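Sugar ABC transporter substrate-binding protein, BlMnBP1 (Bifidobacterium animalis subsp. lactis ATCC 27673, PDB 6I5R) binds mannobiose and probably delivers manno-oligosaccharides to the membrane-spanning part of an ABC transporter. Local coordinates at residues A150-N155 with I277-L282; Y191-E196 with S261-E266; T246-V251 with Q412-D417; G270-G275 with P288-A293. One frame throughout, in Å; residues are numbered along the deposited sequence.

Contact 1 of 4, residues A150-N155 with I277-L282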
loop_
_atom_site.group_PDB
_atom_site.type_symbol
_atom_site.label_atom_id
_atom_site.label_comp_id
_atom_site.label_asym_id
_atom_site.label_seq_id
_atom_site.Cartn_x
_atom_site.Cartn_y
_atom_site.Cartn_z
ATOM N N ALA A 150 2.474 -6.799 2.062
ATOM C CA ALA A 150 3.565 -6.019 2.624
ATOM C C ALA A 150 4.601 -7.034 3.100
ATOM O O ALA A 150 4.280 -7.966 3.844
ATOM C CB ALA A 150 3.074 -5.089 3.737
ATOM N N GLY A 151 5.809 -6.886 2.617
ATOM C CA GLY A 151 6.873 -7.835 2.898
ATOM C C GLY A 151 8.167 -7.102 2.842
ATOM O O GLY A 151 8.237 -5.898 3.105
ATOM N N ILE A 152 9.236 -7.825 2.533
ATOM C CA ILE A 152 10.538 -7.191 2.400
ATOM C C ILE A 152 11.147 -7.594 1.070
ATOM O O ILE A 152 11.244 -8.783 0.757
ATOM C CB ILE A 152 11.479 -7.540 3.570
ATOM C CG1 ILE A 152 10.862 -7.000 4.881
ATOM C CG2 ILE A 152 12.861 -6.950 3.310
ATOM C CD1 ILE A 152 11.741 -7.150 6.104
ATOM N N VAL A 153 11.560 -6.604 0.300
ATOM C CA VAL A 153 12.334 -6.858 -0.906
ATOM C C VAL A 153 13.795 -7.001 -0.519
ATOM O O VAL A 153 14.327 -6.174 0.228
ATOM C CB VAL A 153 12.154 -5.722 -1.935
ATOM C CG1 VAL A 153 12.921 -6.035 -3.249
ATOM C CG2 VAL A 153 10.718 -5.486 -2.214
ATOM N N TYR A 154 14.461 -8.031 -1.051
ATOM C CA TYR A 154 15.805 -8.340 -0.596
ATOM C C TYR A 154 16.618 -8.863 -1.762
ATOM O O TYR A 154 16.079 -9.311 -2.776
ATOM C CB TYR A 154 15.779 -9.329 0.576
ATOM C CG TYR A 154 15.526 -10.779 0.246
ATOM C CD1 TYR A 154 14.242 -11.257 0.025
ATOM C CD2 TYR A 154 16.569 -11.676 0.222
ATOM C CE1 TYR A 154 14.024 -12.590 -0.241
ATOM C CE2 TYR A 154 16.371 -12.993 -0.040
ATOM C CZ TYR A 154 15.117 -13.459 -0.291
ATOM O OH TYR A 154 14.980 -14.828 -0.553
ATOM N N ASN A 155 17.921 -8.721 -1.640
ATOM C CA ASN A 155 18.841 -9.175 -2.672
ATOM C C ASN A 155 19.418 -10.524 -2.246
ATOM O O ASN A 155 20.179 -10.600 -1.277
ATOM C CB ASN A 155 19.945 -8.152 -2.911
ATOM C CG ASN A 155 20.870 -8.570 -4.042
ATOM O OD1 ASN A 155 21.445 -9.647 -3.993
ATOM N ND2 ASN A 155 20.988 -7.729 -5.081
ATOM N N ILE A 277 22.244 -2.455 -1.947
ATOM C CA ILE A 277 21.282 -2.437 -0.856
ATOM C C ILE A 277 20.810 -3.875 -0.640
ATOM O O ILE A 277 20.491 -4.580 -1.604
ATOM C CB ILE A 277 20.064 -1.547 -1.158
ATOM C CG1 ILE A 277 20.416 -0.050 -1.220
ATOM C CG2 ILE A 277 18.992 -1.817 -0.123
ATOM C CD1 ILE A 277 19.305 0.782 -1.868
ATOM N N ALA A 278 20.733 -4.303 0.616
ATOM C CA ALA A 278 20.324 -5.684 0.859
ATOM C C ALA A 278 18.820 -5.836 1.072
ATOM O O ALA A 278 18.222 -6.807 0.596
ATOM C CB ALA A 278 21.048 -6.257 2.076
ATOM N N THR A 279 18.192 -4.917 1.808
ATOM C CA THR A 279 16.756 -5.007 2.034
ATOM C C THR A 279 16.079 -3.642 1.994
ATOM O O THR A 279 16.675 -2.614 2.314
ATOM C CB THR A 279 16.425 -5.661 3.377
ATOM O OG1 THR A 279 16.812 -4.796 4.446
ATOM C CG2 THR A 279 17.145 -6.996 3.533
ATOM N N MET A 280 14.816 -3.668 1.586
ATOM C CA MET A 280 13.923 -2.523 1.690
ATOM C C MET A 280 12.549 -3.030 2.091
ATOM O O MET A 280 12.070 -4.013 1.530
ATOM C CB MET A 280 13.852 -1.745 0.363
ATOM C CG MET A 280 15.113 -0.948 0.105
ATOM S SD MET A 280 14.947 0.257 -1.214
ATOM C CE MET A 280 15.424 -0.722 -2.635
ATOM N N VAL A 281 11.921 -2.363 3.056
ATOM C CA VAL A 281 10.643 -2.804 3.594
ATOM C C VAL A 281 9.581 -2.145 2.722
ATOM O O VAL A 281 9.236 -0.982 2.904
ATOM C CB VAL A 281 10.515 -2.448 5.072
ATOM C CG1 VAL A 281 9.133 -2.834 5.615
ATOM C CG2 VAL A 281 11.620 -3.157 5.852
ATOM N N LEU A 282 9.113 -2.884 1.727
ATOM C CA LEU A 282 8.195 -2.349 0.725
ATOM C C LEU A 282 7.200 -3.430 0.361
ATOM O O LEU A 282 7.464 -4.611 0.534
ATOM C CB LEU A 282 8.919 -1.902 -0.535
ATOM C CG LEU A 282 9.935 -0.785 -0.357
ATOM C CD1 LEU A 282 10.943 -0.802 -1.496
ATOM C CD2 LEU A 282 9.219 0.531 -0.290
#
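With CG1 beside its backbone N (chi1 -62°) and CG2 anti to that N, Ile152 sets both branches against strand 277-283: CG2 lies 3.5 Å from Met280 O and also touches Thr279 CB, while CD1, beyond CG1, meets Val281 CG2 at 4.0 Å. The isoleucine side chain crosses both Thr279 and Val281 obliquely. Next along this face, Tyr154 CB rests on Thr279 CG2, while the phenol turns away to meet the ring of Phe159; Thr279 OG1 bonds to Pro189 O.

The two strands run antiparallel at 159° within the mixed sheet of this solute-binding protein fold. Here the long strand 139-155 is flanked by strand 277-283 on one edge and by strand 300-304, through Met303 and Gly301, on the other. Val153 and Met280 form the hydrogen-bonded pair: Val153 N donates to Met280 O at 2.9 Å, and Met280 N returns a straighter bond to Val153 O, also 2.9 Å. Asn155 N then donates to Ala278 O at 3.0 Å, and the same oxygen takes a CA-H contact from Tyr154 CA at 3.1 Å. On the face carrying Val153, Met280 and Leu282, Val153 CG2 lies 4.3 Å from Leu282 CB beneath helices 265-273 and 286-291. Asn155 N-caps the following helix through OD1, which accepts from Val158 N, while ND2 donates to Met272 O.

Contact 2 of 4, residues Y191-E196 with S261-E266. With ZN (zinc ion), chain L; BMA (beta-D-mannopyranose), chain B.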
loop_
_atom_site.group_PDB
_atom_site.type_symbol
_atom_site.label_atom_id
_atom_site.label_comp_id
_atom_site.label_asym_id
_atom_site.label_seq_id
_atom_site.Cartn_x
_atom_site.Cartn_y
_atom_site.Cartn_z
ATOM N N TYR A 191 17.830 -0.073 3.632
ATOM C CA TYR A 191 17.779 1.285 3.116
ATOM C C TYR A 191 16.424 1.858 3.471
ATOM O O TYR A 191 15.399 1.255 3.149
ATOM C CB TYR A 191 17.989 1.296 1.608
ATOM C CG TYR A 191 18.277 2.636 1.010
ATOM C CD1 TYR A 191 19.557 3.141 0.993
ATOM C CD2 TYR A 191 17.273 3.379 0.422
ATOM C CE1 TYR A 191 19.836 4.366 0.422
ATOM C CE2 TYR A 191 17.543 4.593 -0.156
ATOM C CZ TYR A 191 18.825 5.095 -0.151
ATOM O OH TYR A 191 19.106 6.305 -0.743
ATOM N N THR A 192 16.414 3.003 4.143
ATOM C CA THR A 192 15.166 3.451 4.718
ATOM C C THR A 192 14.292 4.216 3.736
ATOM O O THR A 192 13.090 4.262 3.950
ATOM C CB THR A 192 15.378 4.387 5.915
ATOM O OG1 THR A 192 16.073 5.560 5.464
ATOM C CG2 THR A 192 16.139 3.722 7.014
ATOM N N ASN A 193 14.872 4.817 2.690
ATOM C CA ASN A 193 14.161 5.775 1.837
ATOM C C ASN A 193 13.439 6.805 2.695
ATOM O O ASN A 193 12.312 7.208 2.413
ATOM C CB ASN A 193 13.197 5.075 0.883
ATOM C CG ASN A 193 13.863 4.712 -0.437
ATOM O OD1 ASN A 193 14.416 5.579 -1.100
ATOM N ND2 ASN A 193 13.843 3.426 -0.798
ATOM N N PHE A 194 14.136 7.253 3.733
ATOM C CA PHE A 194 13.624 8.261 4.652
ATOM C C PHE A 194 12.976 9.428 3.914
ATOM O O PHE A 194 11.948 9.951 4.349
ATOM C CB PHE A 194 14.798 8.737 5.533
ATOM C CG PHE A 194 14.484 9.887 6.429
ATOM C CD1 PHE A 194 14.605 11.202 5.966
ATOM C CD2 PHE A 194 14.122 9.678 7.747
ATOM C CE1 PHE A 194 14.330 12.266 6.803
ATOM C CE2 PHE A 194 13.848 10.744 8.583
ATOM C CZ PHE A 194 13.957 12.046 8.095
ATOM N N VAL A 195 13.547 9.840 2.781
ATOM C CA VAL A 195 13.106 11.106 2.203
ATOM C C VAL A 195 11.702 10.983 1.614
ATOM O O VAL A 195 10.978 11.977 1.529
ATOM C CB VAL A 195 14.115 11.620 1.153
ATOM C CG1 VAL A 195 13.486 12.643 0.178
ATOM C CG2 VAL A 195 15.318 12.248 1.848
ATOM N N GLU A 196 11.299 9.791 1.191
ATOM C CA GLU A 196 9.960 9.578 0.652
ATOM C C GLU A 196 8.989 9.356 1.810
ATOM O O GLU A 196 9.049 8.337 2.510
ATOM C CB GLU A 196 9.941 8.394 -0.306
ATOM C CG GLU A 196 10.813 8.527 -1.519
ATOM C CD GLU A 196 10.429 9.690 -2.431
ATOM O OE1 GLU A 196 9.245 9.853 -2.791
ATOM O OE2 GLU A 196 11.339 10.444 -2.803
ATOM N N SER A 261 19.022 11.674 5.562
ATOM C CA SER A 261 18.391 12.898 5.077
ATOM C C SER A 261 18.551 13.071 3.576
ATOM O O SER A 261 17.905 13.949 2.992
ATOM C CB SER A 261 18.959 14.124 5.804
ATOM O OG SER A 261 20.270 14.398 5.351
ATOM N N THR A 262 19.352 12.236 2.928
ATOM C CA THR A 262 19.591 12.387 1.508
ATOM C C THR A 262 19.374 11.082 0.746
ATOM O O THR A 262 19.943 10.891 -0.326
ATOM C CB THR A 262 21.004 12.925 1.256
ATOM O OG1 THR A 262 21.970 11.943 1.638
ATOM C CG2 THR A 262 21.265 14.178 2.042
ATOM N N THR A 263 18.529 10.184 1.254
ATOM C CA THR A 263 18.205 9.006 0.463
ATOM C C THR A 263 17.538 9.404 -0.848
ATOM O O THR A 263 16.945 10.484 -0.979
ATOM C CB THR A 263 17.273 8.057 1.214
ATOM O OG1 THR A 263 16.034 8.696 1.513
ATOM C CG2 THR A 263 17.950 7.580 2.483
ATOM N N ASP A 264 17.595 8.494 -1.819
ATOM C CA ASP A 264 16.980 8.748 -3.114
ATOM C C ASP A 264 16.279 7.504 -3.646
ATOM O O ASP A 264 16.917 6.486 -3.927
ATOM C CB ASP A 264 18.013 9.244 -4.118
ATOM C CG ASP A 264 17.402 9.512 -5.461
ATOM O OD1 ASP A 264 16.596 10.474 -5.569
ATOM O OD2 ASP A 264 17.680 8.733 -6.391
ATOM N N TRP A 265 14.969 7.634 -3.852
ATOM C CA TRP A 265 14.125 6.497 -4.198
ATOM C C TRP A 265 14.507 5.886 -5.541
ATOM O O TRP A 265 14.697 4.666 -5.644
ATOM C CB TRP A 265 12.666 6.951 -4.195
ATOM C CG TRP A 265 11.747 6.020 -4.872
ATOM C CD1 TRP A 265 10.971 6.308 -5.938
ATOM C CD2 TRP A 265 11.523 4.629 -4.572
ATOM N NE1 TRP A 265 10.247 5.210 -6.311
ATOM C CE2 TRP A 265 10.559 4.165 -5.481
ATOM C CE3 TRP A 265 12.025 3.743 -3.609
ATOM C CZ2 TRP A 265 10.083 2.843 -5.481
ATOM C CZ3 TRP A 265 11.536 2.411 -3.599
ATOM C CH2 TRP A 265 10.580 1.984 -4.536
ATOM N N GLU A 266 14.635 6.714 -6.579
ATOM C CA GLU A 266 14.798 6.187 -7.929
ATOM C C GLU A 266 16.118 5.462 -8.084
ATOM O O GLU A 266 16.177 4.415 -8.730
ATOM C CB GLU A 266 14.699 7.311 -8.954
ATOM C CG GLU A 266 13.295 7.854 -9.110
ATOM C CD GLU A 266 12.325 6.839 -9.687
ATOM O OE1 GLU A 266 12.769 5.762 -10.120
ATOM O OE2 GLU A 266 11.115 7.123 -9.748
HETATM ZN ZN ZN L . 8.388 11.775 -3.493
HETATM C C1 BMA B . 7.621 6.069 -9.148
HETATM C C2 BMA B . 7.166 4.607 -8.911
HETATM C C3 BMA B . 6.022 4.595 -7.904
HETATM C C4 BMA B . 6.323 5.483 -6.723
HETATM C C5 BMA B . 6.784 6.874 -7.178
HETATM C C6 BMA B . 7.058 7.791 -6.011
HETATM O O1 BMA B . 8.753 5.928 -9.945
HETATM O O2 BMA B . 8.284 3.899 -8.286
HETATM O O3 BMA B . 5.734 3.311 -7.468
HETATM O O4 BMA B . 5.155 5.639 -5.915
HETATM O O5 BMA B . 7.945 6.724 -7.980
HETATM O O6 BMA B . 7.069 9.117 -6.553
HETATM O O HOH W 1 19.872 5.728 -3.379
HETATM O O HOH W 2 14.184 8.221 -0.482
HETATM O O HOH W 3 13.916 9.973 -2.694
HETATM O O HOH W 4 10.538 13.028 -3.071
HETATM O O HOH W 5 8.140 11.309 -5.088
HETATM O O HOH W 6 6.715 11.246 -3.082
HETATM O O HOH W 7 7.918 13.715 -3.198
#
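Tyr191 and Thr263 provide the two oxygens that accept backbone N-H groups across this contact. Asp264 N points at Tyr191 OH from near the ring plane, 2.9 Å away and fairly straight (159°). Thr263 OG1 takes Val195 N at 3.0 Å; with chi1 near 61° it sits between its own backbone N and carbonyl carbon, while CG2 is left to lie against the tyrosine ring. Within the loop, Thr192 OG1 accepts from Phe194 N to form an ST turn, overlapping a type I turn from Asn193 to Glu196, and is also hydrogen-bonded to Glu257 OE2.

Three waters extend these direct bonds. One joins Tyr191 OH to Asp264 O, a second joins Asn193 OD1 to Thr263 OG1, and a third receives Trp265 N while donating to Glu196 OE2 at 2.6 Å.

Apolar and edge contacts surround Trp265. Asn193 ND2 comes to the rim of the indole, 3.4 Å from CE3, with amide and ring planes 68° apart, and Glu196 CG touches Trp265 CB at 3.6 Å.

Metal and sugar lie at the far end. Glu196 OE1 binds a zinc ion at 2.2 Å and also accepts from Trp198 NE1. Trp265 NE1 donates to O2 of the mannose at 3.1 Å and only weakly to O5, while the sugar O1 donates to Glu266 OE2 at 2.7 Å.

The indole N-H thus serves the O2 hydroxyl and, weakly, the ring oxygen; zinc and the Trp198 N-H probably offset the negative charge of Glu196.

Contact 3 of 4, residues T246-V251 with Q412-D417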
loop_
_atom_site.group_PDB
_atom_site.type_symbol
_atom_site.label_atom_id
_atom_site.label_comp_id
_atom_site.label_asym_id
_atom_site.label_seq_id
_atom_site.Cartn_x
_atom_site.Cartn_y
_atom_site.Cartn_z
ATOM N N THR A 246 11.699 -2.800 14.936
ATOM C CA THR A 246 12.560 -3.285 13.862
ATOM C C THR A 246 13.244 -2.126 13.156
ATOM O O THR A 246 14.462 -2.139 12.939
ATOM C CB THR A 246 11.745 -4.106 12.869
ATOM O OG1 THR A 246 11.285 -5.311 13.503
ATOM C CG2 THR A 246 12.597 -4.452 11.656
ATOM N N LEU A 247 12.470 -1.115 12.769
ATOM C CA LEU A 247 13.073 0.043 12.119
ATOM C C LEU A 247 14.013 0.762 13.078
ATOM O O LEU A 247 15.142 1.108 12.716
ATOM C CB LEU A 247 11.998 1.004 11.625
ATOM C CG LEU A 247 12.526 2.311 11.062
ATOM C CD1 LEU A 247 13.370 2.114 9.847
ATOM C CD2 LEU A 247 11.323 3.201 10.716
ATOM N N TYR A 248 13.544 1.010 14.304
ATOM C CA TYR A 248 14.357 1.702 15.300
ATOM C C TYR A 248 15.705 1.003 15.476
ATOM O O TYR A 248 16.760 1.635 15.417
ATOM C CB TYR A 248 13.623 1.771 16.651
ATOM C CG TYR A 248 14.374 2.557 17.704
ATOM C CD1 TYR A 248 15.454 1.998 18.375
ATOM C CD2 TYR A 248 14.036 3.867 18.003
ATOM C CE1 TYR A 248 16.177 2.712 19.288
ATOM C CE2 TYR A 248 14.739 4.590 18.958
ATOM C CZ TYR A 248 15.825 4.000 19.589
ATOM O OH TYR A 248 16.561 4.682 20.528
ATOM N N ASP A 249 15.672 -0.306 15.689
ATOM C CA ASP A 249 16.909 -1.030 15.986
ATOM C C ASP A 249 17.843 -1.039 14.793
ATOM O O ASP A 249 19.065 -0.947 14.952
ATOM C CB ASP A 249 16.595 -2.473 16.389
ATOM C CG ASP A 249 16.071 -2.583 17.796
ATOM O OD1 ASP A 249 16.140 -1.582 18.545
ATOM O OD2 ASP A 249 15.566 -3.674 18.133
ATOM N N ALA A 250 17.298 -1.210 13.593
ATOM C CA ALA A 250 18.141 -1.239 12.404
ATOM C C ALA A 250 18.916 0.062 12.253
ATOM O O ALA A 250 20.085 0.054 11.853
ATOM C CB ALA A 250 17.283 -1.487 11.166
ATOM N N VAL A 251 18.272 1.199 12.554
ATOM C CA VAL A 251 18.954 2.491 12.484
ATOM C C VAL A 251 19.935 2.651 13.643
ATOM O O VAL A 251 21.069 3.114 13.467
ATOM C CB VAL A 251 17.920 3.632 12.480
ATOM C CG1 VAL A 251 18.606 5.001 12.497
ATOM C CG2 VAL A 251 16.998 3.501 11.259
ATOM N N GLN A 412 9.504 8.934 10.208
ATOM C CA GLN A 412 10.738 9.695 10.094
ATOM C C GLN A 412 11.274 10.037 11.480
ATOM O O GLN A 412 12.481 9.969 11.714
ATOM C CB GLN A 412 10.504 10.946 9.237
ATOM C CG GLN A 412 10.334 10.603 7.762
ATOM C CD GLN A 412 9.915 11.772 6.886
ATOM O OE1 GLN A 412 9.300 12.730 7.358
ATOM N NE2 GLN A 412 10.244 11.685 5.591
ATOM N N ASP A 413 10.378 10.337 12.429
ATOM C CA ASP A 413 10.809 10.657 13.781
ATOM C C ASP A 413 11.461 9.451 14.441
ATOM O O ASP A 413 12.454 9.591 15.161
ATOM C CB ASP A 413 9.624 11.150 14.612
ATOM C CG ASP A 413 10.048 11.712 15.954
ATOM O OD1 ASP A 413 10.999 12.512 15.949
ATOM O OD2 ASP A 413 9.397 11.378 16.989
ATOM N N ILE A 414 10.949 8.249 14.178
ATOM C CA ILE A 414 11.622 7.055 14.680
ATOM C C ILE A 414 13.069 7.032 14.196
ATOM O O ILE A 414 14.004 6.800 14.973
ATOM C CB ILE A 414 10.876 5.776 14.258
ATOM C CG1 ILE A 414 9.495 5.724 14.901
ATOM C CG2 ILE A 414 11.686 4.549 14.672
ATOM C CD1 ILE A 414 8.628 4.565 14.474
ATOM N N VAL A 415 13.267 7.247 12.899
ATOM C CA VAL A 415 14.615 7.227 12.332
ATOM C C VAL A 415 15.471 8.306 12.976
ATOM O O VAL A 415 16.631 8.081 13.336
ATOM C CB VAL A 415 14.555 7.406 10.803
ATOM C CG1 VAL A 415 15.968 7.566 10.195
ATOM C CG2 VAL A 415 13.814 6.256 10.155
ATOM N N VAL A 416 14.916 9.506 13.100
ATOM C CA VAL A 416 15.669 10.617 13.669
ATOM C C VAL A 416 16.057 10.293 15.102
ATOM O O VAL A 416 17.196 10.512 15.519
ATOM C CB VAL A 416 14.848 11.922 13.616
ATOM C CG1 VAL A 416 15.531 12.965 14.426
ATOM C CG2 VAL A 416 14.656 12.413 12.207
ATOM N N ASP A 417 15.088 9.805 15.892
ATOM C CA ASP A 417 15.320 9.584 17.319
ATOM C C ASP A 417 16.311 8.455 17.528
ATOM O O ASP A 417 17.193 8.535 18.401
ATOM C CB ASP A 417 13.993 9.284 18.047
ATOM C CG ASP A 417 13.090 10.481 18.139
ATOM O OD1 ASP A 417 13.470 11.531 17.603
ATOM O OD2 ASP A 417 11.985 10.372 18.704
#
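Tyr248 and Ile414 meet where two helices, 239-252 and 409-420, pack side by side, their axes 8.8 Å apart and running in much the same direction at 33°. They form a near-parallel helix pair in the bacterial solute-binding protein fold, joining a C-terminal helix to one from the middle of the chain. The tyrosine can be followed outward. Its CB touches Ile414 CG2 at 3.9 Å. CG lies anti to the backbone N (chi1 -176°), and CD2 continues past the same methyl at 4.1 Å, so that Ile414 CG2 sits at the ring edge, near its plane. Farther out, CE2 comes to 4.4 Å from Asp417 C. The tip, OH, hydrogen-bonds to Arg423 O, beyond both helices; the side chain of Arg423 pairs with the carboxylate of Asp417.

Leu247, the preceding residue, places CD2 4.0 Å from Val415 CG2, and it touches Ile414 CG2 as well, the side chains crossing at a slant. Trp203 and Ile411 also pack on this leucine, whereas Ile414 is backed by Trp432 of helix 425-443. One turn after Leu247, Val251 CG2 approaches Val415 CG1, and its other methyl, CG1, rests 3.8 Å from the carbonyl oxygen of Val415.

Contact 4 of 4, residues G270-G275 with P288-A293. With BMA (beta-D-mannopyranose), chain B.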
loop_
_atom_site.group_PDB
_atom_site.type_symbol
_atom_site.label_atom_id
_atom_site.label_comp_id
_atom_site.label_asym_id
_atom_site.label_seq_id
_atom_site.Cartn_x
_atom_site.Cartn_y
_atom_site.Cartn_z
ATOM N N GLY A 270 18.025 0.807 -8.625
ATOM C CA GLY A 270 19.198 0.251 -9.266
ATOM C C GLY A 270 20.172 -0.324 -8.256
ATOM O O GLY A 270 20.818 -1.346 -8.507
ATOM N N LYS A 271 20.282 0.321 -7.097
ATOM C CA LYS A 271 21.209 -0.154 -6.076
ATOM C C LYS A 271 20.799 -1.522 -5.536
ATOM O O LYS A 271 21.659 -2.370 -5.305
ATOM C CB LYS A 271 21.297 0.857 -4.935
ATOM C CG LYS A 271 21.991 2.158 -5.292
ATOM C CD LYS A 271 22.185 2.978 -4.033
ATOM C CE LYS A 271 22.729 4.334 -4.300
ATOM N NZ LYS A 271 22.587 5.139 -3.080
ATOM N N MET A 272 19.497 -1.745 -5.306
ATOM C CA MET A 272 19.010 -3.066 -4.911
ATOM C C MET A 272 19.358 -4.103 -5.974
ATOM O O MET A 272 19.878 -5.189 -5.669
ATOM C CB MET A 272 17.495 -3.007 -4.685
ATOM C CG MET A 272 16.765 -4.355 -4.740
ATOM S SD MET A 272 17.122 -5.349 -3.298
ATOM C CE MET A 272 16.167 -4.426 -2.112
ATOM N N ASN A 273 19.072 -3.781 -7.240
ATOM C CA ASN A 273 19.310 -4.715 -8.334
ATOM C C ASN A 273 20.778 -5.097 -8.403
ATOM O O ASN A 273 21.125 -6.243 -8.723
ATOM C CB ASN A 273 18.862 -4.075 -9.650
ATOM C CG ASN A 273 18.823 -5.061 -10.804
ATOM O OD1 ASN A 273 19.845 -5.310 -11.466
ATOM N ND2 ASN A 273 17.648 -5.632 -11.051
ATOM N N ASN A 274 21.657 -4.163 -8.094
ATOM C CA ASN A 274 23.086 -4.386 -8.257
ATOM C C ASN A 274 23.757 -4.825 -6.970
ATOM O O ASN A 274 24.991 -4.956 -6.939
ATOM C CB ASN A 274 23.744 -3.134 -8.806
ATOM C CG ASN A 274 23.324 -2.848 -10.270
ATOM O OD1 ASN A 274 23.285 -3.756 -11.128
ATOM N ND2 ASN A 274 22.970 -1.607 -10.536
ATOM N N GLY A 275 22.981 -5.033 -5.907
ATOM C CA GLY A 275 23.513 -5.567 -4.668
ATOM C C GLY A 275 24.199 -4.570 -3.759
ATOM O O GLY A 275 25.032 -4.981 -2.952
ATOM N N PRO A 288 8.759 -5.944 -9.190
ATOM C CA PRO A 288 9.090 -5.720 -10.610
ATOM C C PRO A 288 9.892 -4.447 -10.846
ATOM O O PRO A 288 10.715 -4.392 -11.763
ATOM C CB PRO A 288 7.707 -5.655 -11.287
ATOM C CG PRO A 288 6.766 -5.207 -10.206
ATOM C CD PRO A 288 7.299 -5.939 -8.962
ATOM N N GLN A 289 9.673 -3.409 -10.044
ATOM C CA GLN A 289 10.421 -2.171 -10.235
ATOM C C GLN A 289 11.891 -2.349 -9.888
ATOM O O GLN A 289 12.767 -1.726 -10.507
ATOM C CB GLN A 289 9.809 -1.069 -9.382
ATOM C CG GLN A 289 8.412 -0.676 -9.774
ATOM C CD GLN A 289 7.885 0.536 -9.017
ATOM O OE1 GLN A 289 8.637 1.396 -8.588
ATOM N NE2 GLN A 289 6.586 0.580 -8.840
ATOM N N MET A 290 12.179 -3.113 -8.830
ATOM C CA MET A 290 13.564 -3.462 -8.530
ATOM C C MET A 290 14.155 -4.361 -9.613
ATOM O O MET A 290 15.317 -4.208 -9.986
ATOM C CB MET A 290 13.651 -4.172 -7.181
ATOM C CG MET A 290 13.064 -3.411 -5.987
ATOM S SD MET A 290 13.916 -1.882 -5.702
ATOM C CE MET A 290 12.731 -0.987 -4.667
ATOM N N LYS A 291 13.370 -5.295 -10.137
ATOM C CA LYS A 291 13.933 -6.257 -11.078
ATOM C C LYS A 291 14.257 -5.582 -12.398
ATOM O O LYS A 291 15.229 -5.954 -13.072
ATOM C CB LYS A 291 12.955 -7.397 -11.321
ATOM C CG LYS A 291 12.824 -8.406 -10.196
ATOM C CD LYS A 291 11.849 -9.483 -10.584
ATOM C CE LYS A 291 11.831 -10.550 -9.505
ATOM N NZ LYS A 291 13.185 -11.034 -9.157
ATOM N N GLN A 292 13.406 -4.644 -12.811
ATOM C CA GLN A 292 13.582 -3.885 -14.042
ATOM C C GLN A 292 14.694 -2.859 -13.931
ATOM O O GLN A 292 15.095 -2.293 -14.946
ATOM C CB GLN A 292 12.278 -3.183 -14.396
ATOM C CG GLN A 292 11.170 -4.105 -14.820
ATOM C CD GLN A 292 9.779 -3.459 -14.706
ATOM O OE1 GLN A 292 9.618 -2.290 -14.230
ATOM N NE2 GLN A 292 8.749 -4.198 -15.171
ATOM N N ALA A 293 15.190 -2.591 -12.735
ATOM C CA ALA A 293 16.109 -1.473 -12.605
ATOM C C ALA A 293 17.530 -1.809 -13.029
ATOM O O ALA A 293 18.375 -0.910 -13.009
ATOM C CB ALA A 293 16.161 -0.957 -11.171
HETATM C C1 BMA B . 7.621 6.069 -9.148
HETATM C C2 BMA B . 7.166 4.607 -8.911
HETATM C C3 BMA B . 6.022 4.595 -7.904
HETATM C C4 BMA B . 6.323 5.483 -6.723
HETATM C C5 BMA B . 6.784 6.874 -7.178
HETATM C C6 BMA B . 7.058 7.791 -6.011
HETATM O O1 BMA B . 8.753 5.928 -9.945
HETATM O O2 BMA B . 8.284 3.899 -8.286
HETATM O O3 BMA B . 5.734 3.311 -7.468
HETATM O O4 BMA B . 5.155 5.639 -5.915
HETATM O O5 BMA B . 7.945 6.724 -7.980
HETATM O O6 BMA B . 7.069 9.117 -6.553
HETATM O O HOH W 8 21.283 -0.370 -12.663
#
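The end of helix 265-273 lies against the end of helix 286-291, with the backbones nearest at Gly270 and Ala293, whose CA atoms are 4.9 Å apart, and again at Asn273 and Met290. At the first of these places the methyl of Ala293 sits on the helix backbone itself, CB 3.6 Å from Gly270 N.

Asn273 supplies the direct hydrogen bond. Its CG is anti to the backbone N (chi1 -169°), and ND2 donates to Met290 O at 2.9 Å with an N-H...O angle of 152°, the oxygen standing slightly out of the amide plane. Met290 O is gripped twice, since Ala293 N also bonds to it at 3.2 Å. The other end of the amide, Asn273 OD1, accepts from His296 N, so both ends of the group are engaged and its flip is fixed. Nearby, a water accepts from Asn274 ND2 and donates to Ala293 O, 3.0 Å from each. Just beyond, Gly275 closes the first helix with a Schellman motif, its phi positive.

The two methionines cross at about a right angle, Met290 SD lying 3.9 Å from Met272 CB. On the preceding residue of the second helix, Gln289 reaches the mannose with both amide atoms: OE1 accepts from the sugar O2 at 2.5 Å, and NE2 donates to O3 at 3.2 Å.

Beneath the helices, Met272 and Met290 both pack on Met280 of strand 277-283 and Ile300 of strand 300-304, while Met290 also touches Leu282 and, on the first helix, Trp265.

How the contacts relate
From the N terminus, 150-155 opens contact 1, 191-196 opens contact 2 and 246-251 opens contact 3. The chain returns at 261-266 to close contact 2, wholly within the span of contact 1. Helix 265-273 continues into 270-275, the start of contact 4; strand 277-283 then closes contact 1, and 288-293 closes contact 4, so contacts 1 and 4 cross. Contact 3 waits until 412-417, crossing contacts 1 and 2 and enclosing contact 4. Together they join the sheet to the helices covering it, the loop 191-196 with its zinc ligand Glu196 and the C-terminal helices; contacts 2 and 3 meet where Gln412 NE2 donates to Phe194 O, and contacts 2 and 4 share the mannose.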